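Local coordinates for nitrate transport protein (Parabacteroides distasonis, PDB 3HN0) that probably serves as the solute-binding component of an ABC transporter, capturing nitrate or another small substrate for delivery to the membrane-bound part, at residues 13-18 with 80-85; 130-135 with 151-156; 138-143 with 158-163; 219-222 with 226-229. All blocks are in the same frame, centred on the assembly; numbering follows the deposited sequence.

Following the chain from the N terminus, contact 1 closes a long loop, bringing the turn after strand 6-12 against the end of strand 76-82. Contacts 2 and 3 come next and cross: residues 130-135 meet 151-156 and residues 138-143 meet 158-163, so helices 132-141 and 153-160 touch near both their beginnings and their ends. Contact 4 closes a short loop where residues 226-229 fold back on helix 214-223. Three of the four meet in space. V17 packs on I226 and F227, P152 on F227, and P15 on the carbonyl of E151, tying the seven-stranded sheet to the helical pair; contact 3 lies farther out along that pair.

Contact 1 of 4, residues 13-18 with 80-85; sequences RGPSVI and CPIWGT
The puckered ring of P15 meets I82 at its CB-CG side, where I82 CD1 stands 3.4 Å from P15 CB. The truly flat group nearby, the indole of W83, packs within its own segment: one face carries C80 SG, 3.8 Å above the plane and offset toward the rim, while NE1 bonds to the carbonyl of Y243. The P15-I82 distance belongs to one of two I82 conformers, so its apparent tightness is doubtful; the two side chains cross at about a right angle. In this conformer I82 reaches P15 because its chain is fully extended, with CG1 opposite the backbone N (chi1 -179°) and CD1 carried straight on (chi2 175°). Its methyl tip also approaches the P15 carbonyl carbon and sits 3.8 Å from S16 N. The CG2 branch of I82 merely skirts S16, 4.4 Å from S16 CB.

Behind P15 the chain turns into helix 16-19, with I18 N bonded to P15 O at 3.0 Å. C240 of helix 234-240 touches both P15 and I82, so the pair is covered by a third element, and T184 of the neighbouring strand also packs on I82. Just beyond, T85 N bonds to the side chain of N171. The contact probably lies near the crossover to the other domain, which holds the sheet with strand 87-90. The strand order 33-40, 6-12, 57-61, 184-188, 76-82, with 184-188 running antiparallel to its neighbours, matches that of the type II periplasmic binding protein fold.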
# COMPACT_ATOMS: atom_id res chain seq x y z
N ARG A 13 -17.80 7.14 16.18
CA ARG A 13 -17.13 6.24 17.15
C ARG A 13 -16.34 5.14 16.45
O ARG A 13 -16.84 4.53 15.49
CB ARG A 13 -18.21 5.59 18.04
CG ARG A 13 -17.60 4.73 19.20
CD ARG A 13 -18.68 4.34 20.27
NE ARG A 13 -19.30 5.51 20.92
CZ ARG A 13 -18.74 6.24 21.90
NH1 ARG A 13 -17.52 5.96 22.36
NH2 ARG A 13 -19.39 7.28 22.41
N GLY A 14 -15.15 4.84 16.94
CA GLY A 14 -14.29 3.84 16.28
C GLY A 14 -12.85 4.25 16.33
O GLY A 14 -12.51 5.24 17.00
N PRO A 15 -11.99 3.59 15.54
CA PRO A 15 -10.55 3.88 15.50
C PRO A 15 -10.05 5.24 14.91
O PRO A 15 -8.94 5.71 15.22
CB PRO A 15 -9.99 2.69 14.74
CG PRO A 15 -11.09 2.19 13.91
CD PRO A 15 -12.36 2.48 14.62
N SER A 16 -10.89 5.93 14.13
CA SER A 16 -10.53 7.24 13.65
C SER A 16 -10.33 8.23 14.80
O SER A 16 -9.56 9.15 14.64
CB SER A 16 -11.59 7.79 12.72
OG SER A 16 -12.73 8.03 13.49
N VAL A 17 -10.97 8.00 15.97
CA VAL A 17 -10.81 8.93 17.12
C VAL A 17 -9.35 8.90 17.57
O VAL A 17 -8.81 9.91 18.06
CB VAL A 17 -11.74 8.66 18.27
CG1 VAL A 17 -11.44 7.30 18.96
CG2 VAL A 17 -11.74 9.83 19.27
N ILE A 18 -8.66 7.77 17.32
CA ILE A 18 -7.26 7.71 17.69
C ILE A 18 -6.41 8.76 16.96
O ILE A 18 -5.53 9.39 17.55
CB ILE A 18 -6.66 6.27 17.46
CG1 ILE A 18 -7.43 5.26 18.31
CG2 ILE A 18 -5.13 6.28 17.80
CD1 ILE A 18 -7.10 3.74 17.98
N CYS A 80 -8.04 11.26 4.19
CA CYS A 80 -8.25 10.03 4.97
C CYS A 80 -7.15 9.87 6.00
O CYS A 80 -5.98 9.94 5.63
CB CYS A 80 -8.33 8.85 4.04
SG CYS A 80 -8.47 7.25 4.94
N PRO A 81 -7.50 9.63 7.29
CA PRO A 81 -6.50 9.59 8.35
C PRO A 81 -6.14 8.22 8.87
O PRO A 81 -5.31 8.13 9.78
CB PRO A 81 -7.21 10.34 9.48
CG PRO A 81 -8.63 9.97 9.33
CD PRO A 81 -8.84 9.84 7.84
N ILE A 82 -6.79 7.20 8.38
CA ILE A 82 -6.61 5.88 8.96
C ILE A 82 -6.73 4.88 7.81
O ILE A 82 -7.53 5.04 6.89
CB ILE A 82 -7.61 5.65 10.15
CG1 ILE A 82 -7.43 4.26 10.81
CG2 ILE A 82 -9.08 5.77 9.67
CD1 ILE A 82 -8.32 3.99 12.09
N TRP A 83 -5.86 3.87 7.85
CA TRP A 83 -5.69 2.98 6.71
C TRP A 83 -5.80 1.48 7.08
O TRP A 83 -5.75 0.61 6.23
CB TRP A 83 -4.34 3.28 6.02
CG TRP A 83 -4.33 4.72 5.54
CD1 TRP A 83 -3.99 5.81 6.27
CD2 TRP A 83 -4.82 5.21 4.28
NE1 TRP A 83 -4.21 6.96 5.55
CE2 TRP A 83 -4.68 6.63 4.30
CE3 TRP A 83 -5.31 4.59 3.11
CZ2 TRP A 83 -5.05 7.43 3.26
CZ3 TRP A 83 -5.66 5.40 2.03
CH2 TRP A 83 -5.55 6.82 2.12
N GLY A 84 -5.93 1.18 8.36
CA GLY A 84 -5.98 -0.20 8.86
C GLY A 84 -7.29 -0.42 9.59
O GLY A 84 -7.43 -0.13 10.78
N THR A 85 -8.31 -0.89 8.89
CA THR A 85 -9.59 -1.06 9.52
C THR A 85 -10.13 -2.46 9.60
O THR A 85 -11.03 -2.71 10.40
CB THR A 85 -10.66 -0.13 8.88
OG1 THR A 85 -10.95 -0.56 7.58
CG2 THR A 85 -10.17 1.28 8.79

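Contact 2 of 4, residues 130-135 with 151-156; sequences NTAGEI and EPFLSI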
# COMPACT_ATOMS: atom_id res chain seq x y z
N ASN A 130 -24.57 -8.03 13.46
CA ASN A 130 -24.40 -6.85 12.59
C ASN A 130 -23.32 -5.90 13.05
O ASN A 130 -22.89 -5.03 12.27
CB ASN A 130 -25.72 -6.09 12.38
CG ASN A 130 -25.64 -5.10 11.22
OD1 ASN A 130 -25.83 -3.91 11.41
ND2 ASN A 130 -25.31 -5.59 10.05
N THR A 131 -22.86 -6.05 14.30
CA THR A 131 -21.82 -5.20 14.85
C THR A 131 -20.56 -5.98 15.25
O THR A 131 -20.60 -7.20 15.59
CB THR A 131 -22.27 -4.39 16.09
OG1 THR A 131 -22.40 -5.24 17.23
CG2 THR A 131 -23.59 -3.63 15.85
N ALA A 132 -19.46 -5.23 15.27
CA ALA A 132 -18.17 -5.76 15.67
C ALA A 132 -18.21 -6.21 17.12
O ALA A 132 -17.65 -7.23 17.44
CB ALA A 132 -17.02 -4.73 15.42
N GLY A 133 -18.90 -5.46 17.99
CA GLY A 133 -19.02 -5.82 19.41
C GLY A 133 -19.72 -7.16 19.58
O GLY A 133 -19.34 -7.97 20.42
N GLU A 134 -20.74 -7.39 18.75
CA GLU A 134 -21.49 -8.63 18.80
C GLU A 134 -20.68 -9.82 18.31
O GLU A 134 -20.76 -10.91 18.91
CB GLU A 134 -22.76 -8.54 17.97
CG GLU A 134 -23.86 -7.71 18.74
CD GLU A 134 -25.00 -7.27 17.83
OE1 GLU A 134 -24.83 -7.24 16.60
OE2 GLU A 134 -26.08 -6.93 18.36
N ILE A 135 -19.93 -9.61 17.24
CA ILE A 135 -18.98 -10.60 16.73
C ILE A 135 -17.94 -10.96 17.79
O ILE A 135 -17.64 -12.13 17.97
CB ILE A 135 -18.28 -10.15 15.44
CG1 ILE A 135 -19.29 -10.20 14.28
CG2 ILE A 135 -17.05 -11.09 15.12
CD1 ILE A 135 -18.74 -9.84 12.96
N GLU A 151 -10.30 -2.31 15.19
CA GLU A 151 -9.99 -1.94 16.56
C GLU A 151 -11.09 -1.11 17.16
O GLU A 151 -11.71 -0.37 16.45
CB GLU A 151 -8.69 -1.17 16.55
CG GLU A 151 -7.50 -2.03 16.09
CD GLU A 151 -7.12 -3.09 17.10
OE1 GLU A 151 -7.75 -3.21 18.19
OE2 GLU A 151 -6.18 -3.81 16.80
N PRO A 152 -11.31 -1.20 18.49
CA PRO A 152 -10.59 -1.92 19.53
C PRO A 152 -11.04 -3.38 19.68
O PRO A 152 -10.41 -4.18 20.43
CB PRO A 152 -10.97 -1.13 20.79
CG PRO A 152 -12.29 -0.68 20.52
CD PRO A 152 -12.41 -0.40 19.07
N PHE A 153 -12.08 -3.75 18.95
CA PHE A 153 -12.71 -5.07 19.12
C PHE A 153 -11.70 -6.18 18.81
O PHE A 153 -11.67 -7.24 19.44
CB PHE A 153 -13.88 -5.18 18.16
CG PHE A 153 -14.87 -4.11 18.34
CD1 PHE A 153 -15.71 -4.15 19.44
CD2 PHE A 153 -14.96 -3.02 17.42
CE1 PHE A 153 -16.67 -3.14 19.64
CE2 PHE A 153 -15.89 -2.01 17.62
CZ PHE A 153 -16.74 -2.07 18.76
N LEU A 154 -10.91 -5.94 17.78
CA LEU A 154 -9.83 -6.85 17.38
C LEU A 154 -8.91 -7.16 18.57
O LEU A 154 -8.64 -8.31 18.90
CB LEU A 154 -9.03 -6.24 16.25
CG LEU A 154 -7.84 -7.02 15.67
CD1 LEU A 154 -8.21 -8.45 15.29
CD2 LEU A 154 -7.23 -6.26 14.41
N SER A 155 -8.42 -6.09 19.20
CA SER A 155 -7.51 -6.22 20.34
C SER A 155 -8.16 -6.94 21.51
O SER A 155 -7.54 -7.80 22.17
CB SER A 155 -7.03 -4.83 20.80
OG SER A 155 -6.20 -4.25 19.81
N ILE A 156 -9.41 -6.58 21.75
CA ILE A 156 -10.18 -7.20 22.88
C ILE A 156 -10.35 -8.72 22.63
O ILE A 156 -10.16 -9.54 23.54
CB ILE A 156 -11.54 -6.51 23.02
CG1 ILE A 156 -11.33 -5.06 23.49
CG2 ILE A 156 -12.50 -7.31 23.96
CD1 ILE A 156 -12.58 -4.21 23.35
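In the turn that carries A132 to the face of F153, E134 OE1 is gripped by two backbone amides, T131 N at 3.3 Å and, weakly, N130 N. The T131 amide reaches it from the anti side, 30° out of the carboxylate plane. In return E134 N donates to T131 OG1 at 3.1 Å, completing a capping box that closes the start of helix 132-141.

The capped first turn is laid against the aromatic ring of F153. A132 CB sits over one face, 3.7 Å from the centroid of the F153 ring and 27° off its normal, a CH-pi contact. It leans toward the CD2 side, where A132 CB comes to 3.3 Å from F153 CD2. G133 N lies over the same face, 3.6 Å above the F153 plane, and G133 CA is 3.6 Å from F153 CE1. The ring is brought there by a first torsion of -57°, with CG beside the backbone N and opposite the carbonyl carbon.

On the F153 side, S155 N donates to E151 OE1 at 3.1 Å, meeting it from above the carboxylate plane. A cis peptide bond joins E151 to P152. T136, one turn on in helix 132-141, also touches F153.

E134 OE1 and E151 OE1 are thus bonded within their own segments, and E151 OE2 pairs with R239 of helix 234-240 in a salt bridge; what joins the two helix beginnings is dispersion and CH-pi attraction between the A132 methyl, the G133 backbone and one face of F153.

Contact 3 of 4, residues 138-143 with 158-163; sequences GILAGK and LRKDSS
L140 and D161, with CA atoms 6.5 Å apart, mark where two neighbouring helices end: the first closes in a Schellman motif at G142, whose phi is +99°, and the second gives way to coil at D161. In the Schellman motif K143 N bonds to G138 O at 2.9 Å and G142 N to I139 O. Helices 132-141 and 153-160, linked through strand 146-149, thus stay in touch down to their C-terminal ends.

L140 carries most of the packing, using both methyls. CD1 lies against the aliphatic part of K160, which bends at chi3 (66°) so that CE and NZ both come close. L140 CD1 to K160 CE, at 3.3 Å, is tighter than usual, and the two chains cross at about a right angle. CD2 meets the base of the next residue, 3.8 Å from D161 CB, with the L140 and D161 side chains sliding past each other in opposite directions. I139 supplies a looser neighbour, its CG2 facing the D161 carboxylate.

That carboxylate divides its work. OD2 pairs with K91 in a salt bridge, and water 1 bridges D161 OD2 (2.8 Å) and I139 O, though it has more acceptors in reach than protons to give. OD1 folds the following loop into an Asx turn, taking S163 N at 3.0 Å and, in one of two S163 conformers, S163 OG at 2.8 Å from the same face of the D161 carboxylate plane.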
# COMPACT_ATOMS: atom_id res chain seq x y z
N GLY A 138 -19.51 -13.14 20.29
CA GLY A 138 -19.71 -14.44 19.67
C GLY A 138 -18.42 -15.26 19.66
O GLY A 138 -18.45 -16.45 19.88
N ILE A 139 -17.30 -14.60 19.44
CA ILE A 139 -16.01 -15.33 19.48
C ILE A 139 -15.78 -15.86 20.91
O ILE A 139 -15.53 -17.04 21.12
CB ILE A 139 -14.82 -14.41 19.06
CG1 ILE A 139 -14.91 -14.04 17.60
CG2 ILE A 139 -13.46 -15.13 19.39
CD1 ILE A 139 -13.90 -12.99 17.10
N LEU A 140 -15.94 -14.96 21.88
CA LEU A 140 -15.67 -15.28 23.26
C LEU A 140 -16.63 -16.31 23.86
O LEU A 140 -16.26 -17.10 24.71
CB LEU A 140 -15.62 -14.00 24.12
CG LEU A 140 -14.55 -13.02 23.65
CD1 LEU A 140 -14.47 -11.83 24.61
CD2 LEU A 140 -13.20 -13.75 23.52
N ALA A 141 -17.86 -16.35 23.35
CA ALA A 141 -18.84 -17.31 23.80
C ALA A 141 -18.69 -18.67 23.13
O ALA A 141 -19.30 -19.60 23.54
CB ALA A 141 -20.23 -16.77 23.54
N GLY A 142 -17.87 -18.74 22.08
CA GLY A 142 -17.64 -20.02 21.38
C GLY A 142 -18.42 -20.26 20.10
O GLY A 142 -18.30 -21.32 19.51
N LYS A 143 -19.22 -19.29 19.68
CA LYS A 143 -20.07 -19.39 18.50
C LYS A 143 -19.26 -19.09 17.23
O LYS A 143 -19.51 -19.68 16.18
CB LYS A 143 -21.22 -18.37 18.62
CG LYS A 143 -22.27 -18.37 17.48
CD LYS A 143 -23.11 -19.62 17.49
CE LYS A 143 -24.39 -19.45 16.66
NZ LYS A 143 -25.41 -20.47 17.00
N LEU A 158 -8.51 -10.66 20.66
CA LEU A 158 -7.17 -11.27 20.75
C LEU A 158 -6.69 -11.45 22.20
O LEU A 158 -6.06 -12.46 22.52
CB LEU A 158 -6.14 -10.45 19.94
CG LEU A 158 -6.30 -10.54 18.41
CD1 LEU A 158 -5.41 -9.49 17.75
CD2 LEU A 158 -5.99 -11.94 17.90
N ARG A 159 -7.01 -10.49 23.06
CA ARG A 159 -6.64 -10.54 24.48
C ARG A 159 -7.45 -11.63 25.18
O ARG A 159 -6.93 -12.46 25.92
CB ARG A 159 -6.95 -9.17 25.09
CG ARG A 159 -6.37 -8.89 26.46
CD ARG A 159 -6.24 -7.37 26.68
NE ARG A 159 -7.52 -6.76 27.02
CZ ARG A 159 -8.21 -5.93 26.25
NH1 ARG A 159 -7.75 -5.55 25.04
NH2 ARG A 159 -9.36 -5.46 26.72
N LYS A 160 -8.76 -11.60 24.95
CA LYS A 160 -9.65 -12.46 25.75
C LYS A 160 -9.75 -13.89 25.25
O LYS A 160 -10.22 -14.74 25.97
CB LYS A 160 -11.04 -11.80 25.86
CG LYS A 160 -11.04 -10.52 26.71
CD LYS A 160 -12.45 -9.89 26.83
CE LYS A 160 -13.44 -10.77 27.60
NZ LYS A 160 -14.86 -10.24 27.64
N ASP A 161 -9.26 -14.16 24.05
CA ASP A 161 -9.14 -15.51 23.58
C ASP A 161 -7.76 -15.64 23.01
O ASP A 161 -7.48 -15.28 21.85
CB ASP A 161 -10.17 -15.83 22.49
CG ASP A 161 -10.16 -17.30 22.11
OD1 ASP A 161 -9.13 -17.99 22.32
OD2 ASP A 161 -11.20 -17.78 21.61
N SER A 162 -6.87 -16.20 23.83
CA SER A 162 -5.48 -16.25 23.44
C SER A 162 -5.14 -17.27 22.37
O SER A 162 -3.98 -17.28 21.95
CB SER A 162 -4.59 -16.45 24.68
OG SER A 162 -4.69 -17.77 25.12
N SER A 163 -6.12 -18.10 21.99
CA SER A 163 -6.06 -18.98 20.82
C SER A 163 -6.23 -18.23 19.47
O SER A 163 -5.70 -18.65 18.46
CB SER A 163 -7.09 -20.13 20.94
OG SER A 163 -8.40 -19.85 20.43
O HOH W 1 -13.51 -18.05 23.17

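Contact 4 of 4, residues 219-222 with 226-229; sequences HSLE and IFAQ
L221 and F227 lie side by side and point the same way, with L221 CB at the edge of the aromatic ring, 4.1 Å from F227 CD2. I226 comes across L221 at a slant, bringing its CG1 to 4.0 Å from L221 CD2. It also serves its neighbour: I226 CG2 lies over one face of the F227 ring, offset toward the rim. The three side chains continue into helices 16-19 and 21-25, where V17, I18, A21 and L24 receive them.

Beyond the last turn of helix 214-223 the chain doubles back, and I226 N bonds to L221 O at 3.0 Å and 164°, the donor tilted 23° from the carbonyl plane. Running from residue i+5 to i, this bond closes a pi-turn at the C-terminal end of the helix. F227 N, by contrast, is buried here without a partner.

On the other flank E222 and Q229, in the conformer modelled here, cross at about a right angle, carboxylate and amide planes being perpendicular too. With CG beside the backbone N (chi1 -75°) and the chain extended beyond it, E222 brings OE2 to 3.5 Å from Q229 CA, where it accepts a bond from G230 N. Water 2 donates to E222 OE2 and A228 O, and water 3 to the carbonyls of E222 and F227. Water 4 donates to E222 OE1 at 2.9 Å and accepts from Q229 NE2 at 3.2 Å.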
# COMPACT_ATOMS: atom_id res chain seq x y z
N HIS A 219 -3.38 6.54 26.89
CA HIS A 219 -3.61 7.10 28.19
C HIS A 219 -4.61 8.23 28.10
O HIS A 219 -5.55 8.31 28.89
CB HIS A 219 -2.28 7.61 28.77
CG HIS A 219 -2.36 8.00 30.21
ND1 HIS A 219 -2.33 7.07 31.23
CD2 HIS A 219 -2.43 9.21 30.81
CE1 HIS A 219 -2.42 7.69 32.39
NE2 HIS A 219 -2.49 8.98 32.16
N SER A 220 -4.41 9.13 27.15
CA SER A 220 -5.33 10.27 27.00
C SER A 220 -6.73 9.84 26.58
O SER A 220 -7.72 10.34 27.10
CB SER A 220 -4.78 11.32 26.03
OG SER A 220 -5.66 12.41 26.01
N LEU A 221 -6.83 8.90 25.65
CA LEU A 221 -8.13 8.39 25.26
C LEU A 221 -8.88 7.75 26.43
O LEU A 221 -10.07 7.92 26.57
CB LEU A 221 -8.00 7.41 24.10
CG LEU A 221 -7.60 8.06 22.76
CD1 LEU A 221 -6.96 6.94 21.95
CD2 LEU A 221 -8.81 8.72 21.99
N GLU A 222 -8.13 7.04 27.27
CA GLU A 222 -8.72 6.40 28.44
C GLU A 222 -9.21 7.46 29.43
O GLU A 222 -10.34 7.37 29.90
CB GLU A 222 -7.72 5.48 29.09
CG GLU A 222 -7.53 4.19 28.31
CD GLU A 222 -6.34 3.36 28.78
OE1 GLU A 222 -5.53 3.84 29.62
OE2 GLU A 222 -6.20 2.22 28.30
N ILE A 226 -12.97 7.48 26.10
CA ILE A 226 -13.28 7.13 24.75
C ILE A 226 -13.21 5.62 24.62
O ILE A 226 -14.02 5.02 23.95
CB ILE A 226 -12.30 7.80 23.74
CG1 ILE A 226 -12.23 9.34 23.93
CG2 ILE A 226 -12.68 7.43 22.29
CD1 ILE A 226 -13.55 9.98 23.87
N PHE A 227 -12.19 5.02 25.23
CA PHE A 227 -12.07 3.57 25.27
C PHE A 227 -11.85 3.13 26.70
O PHE A 227 -11.32 3.88 27.54
CB PHE A 227 -10.89 3.09 24.42
CG PHE A 227 -11.02 3.42 22.94
CD1 PHE A 227 -11.92 2.74 22.17
CD2 PHE A 227 -10.26 4.42 22.38
CE1 PHE A 227 -12.06 3.07 20.80
CE2 PHE A 227 -10.36 4.75 21.02
CZ PHE A 227 -11.27 4.06 20.24
N ALA A 228 -12.26 1.90 26.98
CA ALA A 228 -12.05 1.32 28.29
C ALA A 228 -10.57 1.12 28.56
O ALA A 228 -9.76 0.92 27.63
CB ALA A 228 -12.80 -0.05 28.41
N GLN A 229 -10.21 1.16 29.84
CA GLN A 229 -8.83 1.01 30.26
C GLN A 229 -8.29 -0.34 29.76
O GLN A 229 -8.90 -1.37 30.00
CB GLN A 229 -8.70 1.11 31.81
CG GLN A 229 -7.71 2.17 32.33
CD GLN A 229 -7.80 2.42 33.85
OE1 GLN A 229 -8.60 1.79 34.55
NE2 GLN A 229 -6.97 3.34 34.36
O HOH W 2 -7.62 1.64 25.93
O HOH W 3 -11.63 4.91 30.00
O HOH W 4 -5.68 5.27 32.14